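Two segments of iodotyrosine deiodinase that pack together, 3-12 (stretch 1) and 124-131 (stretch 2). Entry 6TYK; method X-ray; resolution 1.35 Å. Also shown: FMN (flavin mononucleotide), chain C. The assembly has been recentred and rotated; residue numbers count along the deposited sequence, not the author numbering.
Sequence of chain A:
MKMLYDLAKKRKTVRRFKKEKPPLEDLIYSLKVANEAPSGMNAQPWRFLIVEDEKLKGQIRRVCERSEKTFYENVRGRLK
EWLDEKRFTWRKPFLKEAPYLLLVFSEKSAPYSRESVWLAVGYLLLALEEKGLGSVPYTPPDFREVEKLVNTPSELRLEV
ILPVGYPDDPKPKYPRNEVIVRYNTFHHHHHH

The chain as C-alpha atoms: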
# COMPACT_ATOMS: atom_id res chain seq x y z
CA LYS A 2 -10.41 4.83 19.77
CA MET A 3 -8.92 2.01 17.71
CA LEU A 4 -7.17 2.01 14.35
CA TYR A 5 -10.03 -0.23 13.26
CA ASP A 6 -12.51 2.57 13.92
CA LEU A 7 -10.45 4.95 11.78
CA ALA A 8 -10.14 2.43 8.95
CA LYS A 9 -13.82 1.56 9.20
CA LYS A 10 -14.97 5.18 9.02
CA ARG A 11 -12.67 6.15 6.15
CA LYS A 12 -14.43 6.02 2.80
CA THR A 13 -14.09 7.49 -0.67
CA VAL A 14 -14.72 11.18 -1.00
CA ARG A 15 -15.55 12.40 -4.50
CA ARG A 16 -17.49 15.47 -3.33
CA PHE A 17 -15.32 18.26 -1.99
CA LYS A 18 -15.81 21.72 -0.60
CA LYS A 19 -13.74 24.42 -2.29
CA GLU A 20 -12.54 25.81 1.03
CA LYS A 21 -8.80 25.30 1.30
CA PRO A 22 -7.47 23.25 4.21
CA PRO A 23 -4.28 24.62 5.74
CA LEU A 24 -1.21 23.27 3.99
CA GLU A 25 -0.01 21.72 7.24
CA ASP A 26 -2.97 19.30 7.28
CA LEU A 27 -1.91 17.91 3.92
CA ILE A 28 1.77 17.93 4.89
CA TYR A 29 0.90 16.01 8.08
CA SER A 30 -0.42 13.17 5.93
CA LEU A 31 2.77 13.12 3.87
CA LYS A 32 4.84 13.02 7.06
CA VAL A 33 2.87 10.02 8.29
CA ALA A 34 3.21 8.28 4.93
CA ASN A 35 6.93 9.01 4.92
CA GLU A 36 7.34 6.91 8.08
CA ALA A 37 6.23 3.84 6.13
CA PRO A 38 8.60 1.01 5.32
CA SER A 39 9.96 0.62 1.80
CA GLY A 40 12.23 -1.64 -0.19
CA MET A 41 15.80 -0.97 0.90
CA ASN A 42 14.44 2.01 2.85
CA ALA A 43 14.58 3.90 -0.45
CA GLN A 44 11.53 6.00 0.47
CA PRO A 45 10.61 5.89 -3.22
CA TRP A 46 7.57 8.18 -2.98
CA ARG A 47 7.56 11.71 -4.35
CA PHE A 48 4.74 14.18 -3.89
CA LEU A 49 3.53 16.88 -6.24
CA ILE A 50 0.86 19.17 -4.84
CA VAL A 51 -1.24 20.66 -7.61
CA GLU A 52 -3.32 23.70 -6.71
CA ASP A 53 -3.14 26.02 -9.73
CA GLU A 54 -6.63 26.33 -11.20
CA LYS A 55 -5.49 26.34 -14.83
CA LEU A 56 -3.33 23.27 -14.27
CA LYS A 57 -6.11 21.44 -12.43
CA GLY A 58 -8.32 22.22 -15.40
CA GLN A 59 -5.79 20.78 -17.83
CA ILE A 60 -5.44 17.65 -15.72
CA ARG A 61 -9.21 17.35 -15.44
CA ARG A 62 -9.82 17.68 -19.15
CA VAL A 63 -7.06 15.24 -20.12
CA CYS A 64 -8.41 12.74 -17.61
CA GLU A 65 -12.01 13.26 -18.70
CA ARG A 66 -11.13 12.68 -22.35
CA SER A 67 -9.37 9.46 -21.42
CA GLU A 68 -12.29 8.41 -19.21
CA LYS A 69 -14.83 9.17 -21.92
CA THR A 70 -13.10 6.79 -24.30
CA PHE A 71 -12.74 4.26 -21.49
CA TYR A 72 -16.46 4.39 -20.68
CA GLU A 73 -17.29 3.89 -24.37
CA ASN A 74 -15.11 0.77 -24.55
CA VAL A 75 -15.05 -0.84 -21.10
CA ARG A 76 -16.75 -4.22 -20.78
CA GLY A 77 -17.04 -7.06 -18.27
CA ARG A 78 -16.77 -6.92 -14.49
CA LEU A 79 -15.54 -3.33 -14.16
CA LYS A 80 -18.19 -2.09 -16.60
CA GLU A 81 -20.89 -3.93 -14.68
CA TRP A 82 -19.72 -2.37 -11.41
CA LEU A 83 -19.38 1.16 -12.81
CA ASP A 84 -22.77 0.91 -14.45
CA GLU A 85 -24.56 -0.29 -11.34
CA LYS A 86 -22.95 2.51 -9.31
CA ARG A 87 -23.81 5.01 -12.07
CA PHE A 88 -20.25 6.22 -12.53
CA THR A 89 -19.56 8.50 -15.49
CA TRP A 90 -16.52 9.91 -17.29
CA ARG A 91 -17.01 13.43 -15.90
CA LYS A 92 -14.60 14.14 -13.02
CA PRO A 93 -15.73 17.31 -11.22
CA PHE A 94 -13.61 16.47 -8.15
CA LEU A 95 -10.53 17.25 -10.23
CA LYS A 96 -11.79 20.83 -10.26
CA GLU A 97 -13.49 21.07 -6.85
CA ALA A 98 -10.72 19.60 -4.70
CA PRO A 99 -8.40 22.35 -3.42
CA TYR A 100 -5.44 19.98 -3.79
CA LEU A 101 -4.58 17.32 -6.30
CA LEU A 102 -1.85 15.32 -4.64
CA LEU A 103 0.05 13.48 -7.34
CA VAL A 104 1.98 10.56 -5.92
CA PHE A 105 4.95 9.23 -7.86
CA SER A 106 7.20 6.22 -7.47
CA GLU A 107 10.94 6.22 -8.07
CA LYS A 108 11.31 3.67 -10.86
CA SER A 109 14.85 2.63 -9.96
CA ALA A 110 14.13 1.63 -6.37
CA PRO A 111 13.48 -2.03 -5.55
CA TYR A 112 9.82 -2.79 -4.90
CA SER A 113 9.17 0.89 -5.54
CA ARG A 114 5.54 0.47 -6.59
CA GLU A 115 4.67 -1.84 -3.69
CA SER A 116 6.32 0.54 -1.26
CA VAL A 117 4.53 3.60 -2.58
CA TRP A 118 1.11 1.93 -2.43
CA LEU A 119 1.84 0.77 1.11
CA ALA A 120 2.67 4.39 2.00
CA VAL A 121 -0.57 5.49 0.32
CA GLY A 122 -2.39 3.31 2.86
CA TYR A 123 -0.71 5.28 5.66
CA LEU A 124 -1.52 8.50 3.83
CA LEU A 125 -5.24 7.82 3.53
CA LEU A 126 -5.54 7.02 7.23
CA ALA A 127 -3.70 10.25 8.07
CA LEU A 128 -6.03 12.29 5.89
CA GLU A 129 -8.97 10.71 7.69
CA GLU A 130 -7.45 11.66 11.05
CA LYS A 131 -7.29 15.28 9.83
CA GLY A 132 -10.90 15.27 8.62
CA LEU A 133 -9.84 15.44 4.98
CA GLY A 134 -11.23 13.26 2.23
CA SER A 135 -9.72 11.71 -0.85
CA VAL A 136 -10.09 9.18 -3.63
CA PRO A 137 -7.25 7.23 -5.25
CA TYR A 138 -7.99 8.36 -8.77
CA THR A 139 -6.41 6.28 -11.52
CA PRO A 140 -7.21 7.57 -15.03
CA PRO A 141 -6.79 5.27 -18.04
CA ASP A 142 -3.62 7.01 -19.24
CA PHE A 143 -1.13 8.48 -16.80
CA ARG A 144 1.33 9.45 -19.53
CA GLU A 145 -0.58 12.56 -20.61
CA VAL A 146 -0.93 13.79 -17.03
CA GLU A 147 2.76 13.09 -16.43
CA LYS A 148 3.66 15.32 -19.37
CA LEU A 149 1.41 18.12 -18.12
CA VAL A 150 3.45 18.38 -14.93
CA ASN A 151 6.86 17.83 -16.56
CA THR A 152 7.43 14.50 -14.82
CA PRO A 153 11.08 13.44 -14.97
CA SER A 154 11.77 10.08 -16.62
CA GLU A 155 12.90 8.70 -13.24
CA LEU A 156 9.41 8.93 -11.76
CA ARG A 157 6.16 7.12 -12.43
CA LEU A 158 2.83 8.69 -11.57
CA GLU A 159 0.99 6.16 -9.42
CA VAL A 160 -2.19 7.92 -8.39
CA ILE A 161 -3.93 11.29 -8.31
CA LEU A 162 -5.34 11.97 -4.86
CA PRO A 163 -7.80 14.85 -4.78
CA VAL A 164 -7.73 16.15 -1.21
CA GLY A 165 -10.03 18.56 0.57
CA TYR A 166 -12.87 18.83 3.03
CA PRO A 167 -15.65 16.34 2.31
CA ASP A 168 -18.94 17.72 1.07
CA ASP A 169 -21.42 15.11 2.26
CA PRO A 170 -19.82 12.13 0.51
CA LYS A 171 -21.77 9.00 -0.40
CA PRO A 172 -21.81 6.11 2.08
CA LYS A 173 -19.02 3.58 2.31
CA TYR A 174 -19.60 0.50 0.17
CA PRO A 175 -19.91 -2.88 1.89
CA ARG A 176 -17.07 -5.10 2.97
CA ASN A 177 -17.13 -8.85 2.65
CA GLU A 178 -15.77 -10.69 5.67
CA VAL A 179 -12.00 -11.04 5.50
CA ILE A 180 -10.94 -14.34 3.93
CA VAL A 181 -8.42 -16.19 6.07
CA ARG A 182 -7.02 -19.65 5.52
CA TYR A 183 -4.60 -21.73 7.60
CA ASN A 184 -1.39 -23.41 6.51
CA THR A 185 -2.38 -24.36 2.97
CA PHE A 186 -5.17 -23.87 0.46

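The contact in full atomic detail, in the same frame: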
# COMPACT_ATOMS: atom_id res chain seq x y z
N MET A 3 -9.80 3.02 18.27
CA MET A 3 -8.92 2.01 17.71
C MET A 3 -8.61 2.36 16.26
O MET A 3 -9.38 3.08 15.61
CB MET A 3 -9.58 0.62 17.77
CG MET A 3 -9.88 0.12 19.18
SD MET A 3 -8.40 -0.22 20.16
CE MET A 3 -7.59 -1.47 19.15
N LEU A 4 -7.50 1.85 15.76
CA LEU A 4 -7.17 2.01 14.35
C LEU A 4 -8.31 1.45 13.50
O LEU A 4 -8.63 1.99 12.45
CB LEU A 4 -5.87 1.29 14.02
CG LEU A 4 -5.39 1.44 12.57
CD1 LEU A 4 -5.00 2.89 12.29
CD2 LEU A 4 -4.23 0.51 12.29
N TYR A 5 -8.91 0.36 13.97
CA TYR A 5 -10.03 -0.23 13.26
C TYR A 5 -11.14 0.78 13.02
O TYR A 5 -11.72 0.83 11.95
CB TYR A 5 -10.59 -1.44 14.00
CG TYR A 5 -11.80 -2.01 13.30
CD1 TYR A 5 -11.66 -2.83 12.19
CD2 TYR A 5 -13.09 -1.70 13.72
CE1 TYR A 5 -12.76 -3.34 11.53
CE2 TYR A 5 -14.20 -2.20 13.06
CZ TYR A 5 -14.03 -3.02 11.97
OH TYR A 5 -15.12 -3.53 11.30
N ASP A 6 -11.45 1.59 14.04
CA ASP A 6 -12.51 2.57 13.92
C ASP A 6 -12.17 3.61 12.85
O ASP A 6 -13.03 4.06 12.10
CB ASP A 6 -12.76 3.24 15.27
CG ASP A 6 -13.22 2.25 16.32
OD1 ASP A 6 -14.11 1.42 16.01
OD2 ASP A 6 -12.69 2.30 17.45
N LEU A 7 -10.90 3.98 12.77
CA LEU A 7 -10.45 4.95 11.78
C LEU A 7 -10.56 4.36 10.38
O LEU A 7 -11.10 4.98 9.45
CB LEU A 7 -9.01 5.35 12.06
CG LEU A 7 -8.42 6.46 11.19
CD1 LEU A 7 -9.07 7.81 11.50
CD2 LEU A 7 -6.92 6.51 11.41
N ALA A 8 -10.05 3.14 10.22
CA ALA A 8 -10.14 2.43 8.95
C ALA A 8 -11.59 2.20 8.54
O ALA A 8 -11.95 2.34 7.37
CB ALA A 8 -9.39 1.10 9.03
N LYS A 9 -12.43 1.85 9.51
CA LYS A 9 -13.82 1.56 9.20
C LYS A 9 -14.53 2.81 8.71
O LYS A 9 -15.30 2.76 7.75
CB LYS A 9 -14.53 0.98 10.42
CG LYS A 9 -15.91 0.44 10.08
CD LYS A 9 -16.64 -0.10 11.29
CE LYS A 9 -17.85 -0.92 10.85
NZ LYS A 9 -18.36 -0.49 9.51
N LYS A 10 -14.28 3.94 9.36
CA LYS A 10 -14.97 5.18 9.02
C LYS A 10 -14.51 5.74 7.67
O LYS A 10 -15.31 6.33 6.94
CB LYS A 10 -14.76 6.24 10.11
CG LYS A 10 -15.63 6.07 11.33
CD LYS A 10 -15.16 6.96 12.47
CE LYS A 10 -15.85 6.59 13.78
NZ LYS A 10 -15.29 7.35 14.93
N ARG A 11 -13.24 5.56 7.36
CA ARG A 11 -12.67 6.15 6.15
C ARG A 11 -13.33 5.56 4.91
O ARG A 11 -13.47 4.34 4.78
CB ARG A 11 -11.15 5.95 6.12
CG ARG A 11 -10.44 6.78 5.07
CD ARG A 11 -10.14 5.97 3.82
NE ARG A 11 -9.86 6.85 2.69
CZ ARG A 11 -10.25 6.57 1.44
NH1 ARG A 11 -10.88 5.44 1.19
NH2 ARG A 11 -9.99 7.41 0.46
N LYS A 12 -13.76 6.44 4.02
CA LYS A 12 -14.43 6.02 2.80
C LYS A 12 -14.04 6.96 1.67
O LYS A 12 -13.43 8.00 1.91
CB LYS A 12 -15.94 6.04 2.99
CG LYS A 12 -16.50 7.42 3.33
CD LYS A 12 -18.00 7.32 3.54
CE LYS A 12 -18.63 8.68 3.80
NZ LYS A 12 -18.20 9.29 5.08
N LEU A 124 -1.09 7.16 4.20
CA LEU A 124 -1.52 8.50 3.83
C LEU A 124 -3.02 8.68 3.97
O LEU A 124 -3.50 9.67 4.52
CB LEU A 124 -1.06 8.79 2.39
CG LEU A 124 -0.89 10.23 1.94
CD1 LEU A 124 -0.05 10.27 0.67
CD2 LEU A 124 -2.24 10.88 1.72
N LEU A 125 -3.78 7.72 3.47
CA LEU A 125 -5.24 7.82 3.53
C LEU A 125 -5.76 7.82 4.96
O LEU A 125 -6.71 8.54 5.28
CB LEU A 125 -5.90 6.68 2.75
CG LEU A 125 -5.58 6.64 1.26
CD1 LEU A 125 -6.38 5.52 0.60
CD2 LEU A 125 -5.88 7.97 0.59
N LEU A 126 -5.16 7.00 5.82
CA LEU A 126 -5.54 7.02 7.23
C LEU A 126 -5.22 8.36 7.88
O LEU A 126 -6.01 8.87 8.68
CB LEU A 126 -4.88 5.86 7.98
CG LEU A 126 -5.41 4.49 7.58
CD1 LEU A 126 -4.52 3.38 8.12
CD2 LEU A 126 -6.84 4.33 8.05
N ALA A 127 -4.08 8.94 7.53
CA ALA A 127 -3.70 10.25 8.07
C ALA A 127 -4.66 11.34 7.63
O ALA A 127 -5.03 12.21 8.42
CB ALA A 127 -2.26 10.60 7.68
N LEU A 128 -5.07 11.31 6.37
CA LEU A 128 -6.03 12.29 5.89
C LEU A 128 -7.32 12.16 6.68
O LEU A 128 -7.92 13.15 7.07
CB LEU A 128 -6.30 12.11 4.39
CG LEU A 128 -5.15 12.49 3.46
CD1 LEU A 128 -5.54 12.17 2.04
CD2 LEU A 128 -4.80 13.97 3.59
N GLU A 129 -7.76 10.92 6.92
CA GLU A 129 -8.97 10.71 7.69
C GLU A 129 -8.83 11.30 9.09
O GLU A 129 -9.75 11.94 9.58
CB GLU A 129 -9.33 9.22 7.75
CG GLU A 129 -10.55 8.93 8.62
CD GLU A 129 -11.86 9.28 7.93
OE1 GLU A 129 -11.85 9.55 6.71
OE2 GLU A 129 -12.91 9.27 8.60
N GLU A 130 -7.67 11.12 9.71
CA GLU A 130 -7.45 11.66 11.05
C GLU A 130 -7.59 13.19 11.06
O GLU A 130 -8.03 13.77 12.04
CB GLU A 130 -6.07 11.25 11.57
CG GLU A 130 -5.81 11.72 13.00
CD GLU A 130 -4.41 11.42 13.49
OE1 GLU A 130 -3.51 11.26 12.64
OE2 GLU A 130 -4.21 11.35 14.72
N LYS A 131 -7.23 13.82 9.95
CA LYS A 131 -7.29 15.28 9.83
C LYS A 131 -8.64 15.79 9.32
O LYS A 131 -8.82 16.99 9.12
CB LYS A 131 -6.18 15.79 8.92
CG LYS A 131 -4.79 15.67 9.53
CD LYS A 131 -4.71 16.46 10.83
CE LYS A 131 -3.32 16.44 11.43
NZ LYS A 131 -3.33 17.04 12.80
N1 FMN C . -12.34 5.57 -7.56
C2 FMN C . -12.70 6.29 -8.67
O2 FMN C . -13.73 6.94 -8.64
N3 FMN C . -11.92 6.29 -9.79
C4 FMN C . -10.76 5.56 -9.85
O4 FMN C . -10.08 5.57 -10.88
C4A FMN C . -10.38 4.83 -8.72
N5 FMN C . -9.21 4.10 -8.73
C5A FMN C . -8.83 3.40 -7.60
C6 FMN C . -7.64 2.68 -7.61
C7 FMN C . -7.21 1.98 -6.50
C7M FMN C . -5.91 1.23 -6.57
C8 FMN C . -7.99 1.99 -5.35
C8M FMN C . -7.56 1.23 -4.12
C9 FMN C . -9.19 2.70 -5.33
C9A FMN C . -9.62 3.41 -6.45
N10 FMN C . -10.82 4.12 -6.46
C10 FMN C . -11.17 4.86 -7.57
C1' FMN C . -11.70 4.16 -5.24
C2' FMN C . -12.49 2.84 -5.13
O2' FMN C . -13.57 2.79 -6.06
C3' FMN C . -12.99 2.68 -3.69
O3' FMN C . -11.86 2.53 -2.85
C4' FMN C . -13.94 1.50 -3.49
O4' FMN C . -15.14 1.73 -4.22
C5' FMN C . -14.28 1.31 -2.02
O5' FMN C . -14.79 2.52 -1.51
P FMN C . -15.26 2.64 0.02
O1P FMN C . -15.87 4.04 0.12
O2P FMN C . -14.05 2.56 0.91
O3P FMN C . -16.30 1.57 0.28
O HOH W 1 -8.49 9.24 3.27
O HOH W 2 -13.63 9.30 4.79

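How do the two backbones lie against each other? Helix 4-10 crosses the 124-130 part of a helix that begins earlier in the chain almost at a right angle, 91° between their N-to-C directions, with their axes 9.8 Å apart at closest approach. The two stretches together bury 430 Å². Met 3, at the N-cap position, begins stretch 1 without reaching its neighbour; its backbone N donates to OD2 of Asp 6 at 3.1 Å, which ties down the first turn. The backbones come nearest toward the C-terminal part of stretch 1, where the CA atoms of Ala 8 and Leu 126 lie 6.7 Å apart and those of Arg 11 and Glu 129 lie 6.1 Å apart.

Which side chains make the apolar part of the contact? Leu 4, Leu 7 and Ala 8 gather around Leu 126. Leu 4 leaves its backbone sideways, yet its end comes nearer, and its CD1 lies 4.2 Å from CD1 of Leu 126. One turn later Leu 7 does the same, placing its CD2 4.0 Å from CD2 of Leu 126. Ala 8 has its CB pointing away from stretch 2, so its backbone side faces the leucine: its CA is 3.9 Å from CD2 of Leu 126, slightly closer than its CB at 4.2 Å. These are van der Waals contacts between hydrocarbon groups, favoured because they keep nonpolar surface from water.

Why can a glutamate sit beside Leu 7? Because the part of it that meets the leucine is aliphatic. CD1 of Leu 7 lies 3.4 Å from CG of Glu 129, a tight contact with the methylene that precedes the carboxylate. The charged end lies farther along stretch 1, where OE2 of Glu 129 is 3.9 Å from CB of Lys 10. The CA-to-CB bond of Lys 10 points toward stretch 2, but the end of its long chain leads away, so its amino group takes no part in this pairing.

How does Arg 11 fit between the helix and the flavin site? It is the first residue to leave helical geometry, and its CA-to-CB bond points toward stretch 2. Its CG lies 3.5 Å from OE1 of Glu 129, a contact through the aliphatic stem, while its NE is 4.0 Å from CB of Leu 125. CD1 of Leu 125 covers one face of the guanidinium, and O2P of FMN approaches that group obliquely.

What supplies the polar links, if no direct hydrogen bond crosses between the stretches? Two waters do. Water 1 accepts from NE of Arg 11 at 2.8 Å and donates to the backbone O of Leu 125, also at 2.8 Å, giving the NE of Arg 11 an acceptor and adding a second hydrogen bond to a carbonyl that already accepts from the N of Glu 129 within the helix. Water 2 accepts from the backbone N of Lys 12 at 3.0 Å and lies 2.6 Å from OE1 of Glu 129. Beyond this bridge, Lys 12 turns its CB away from stretch 2, and that atom lies 3.5 Å from O1P of FMN.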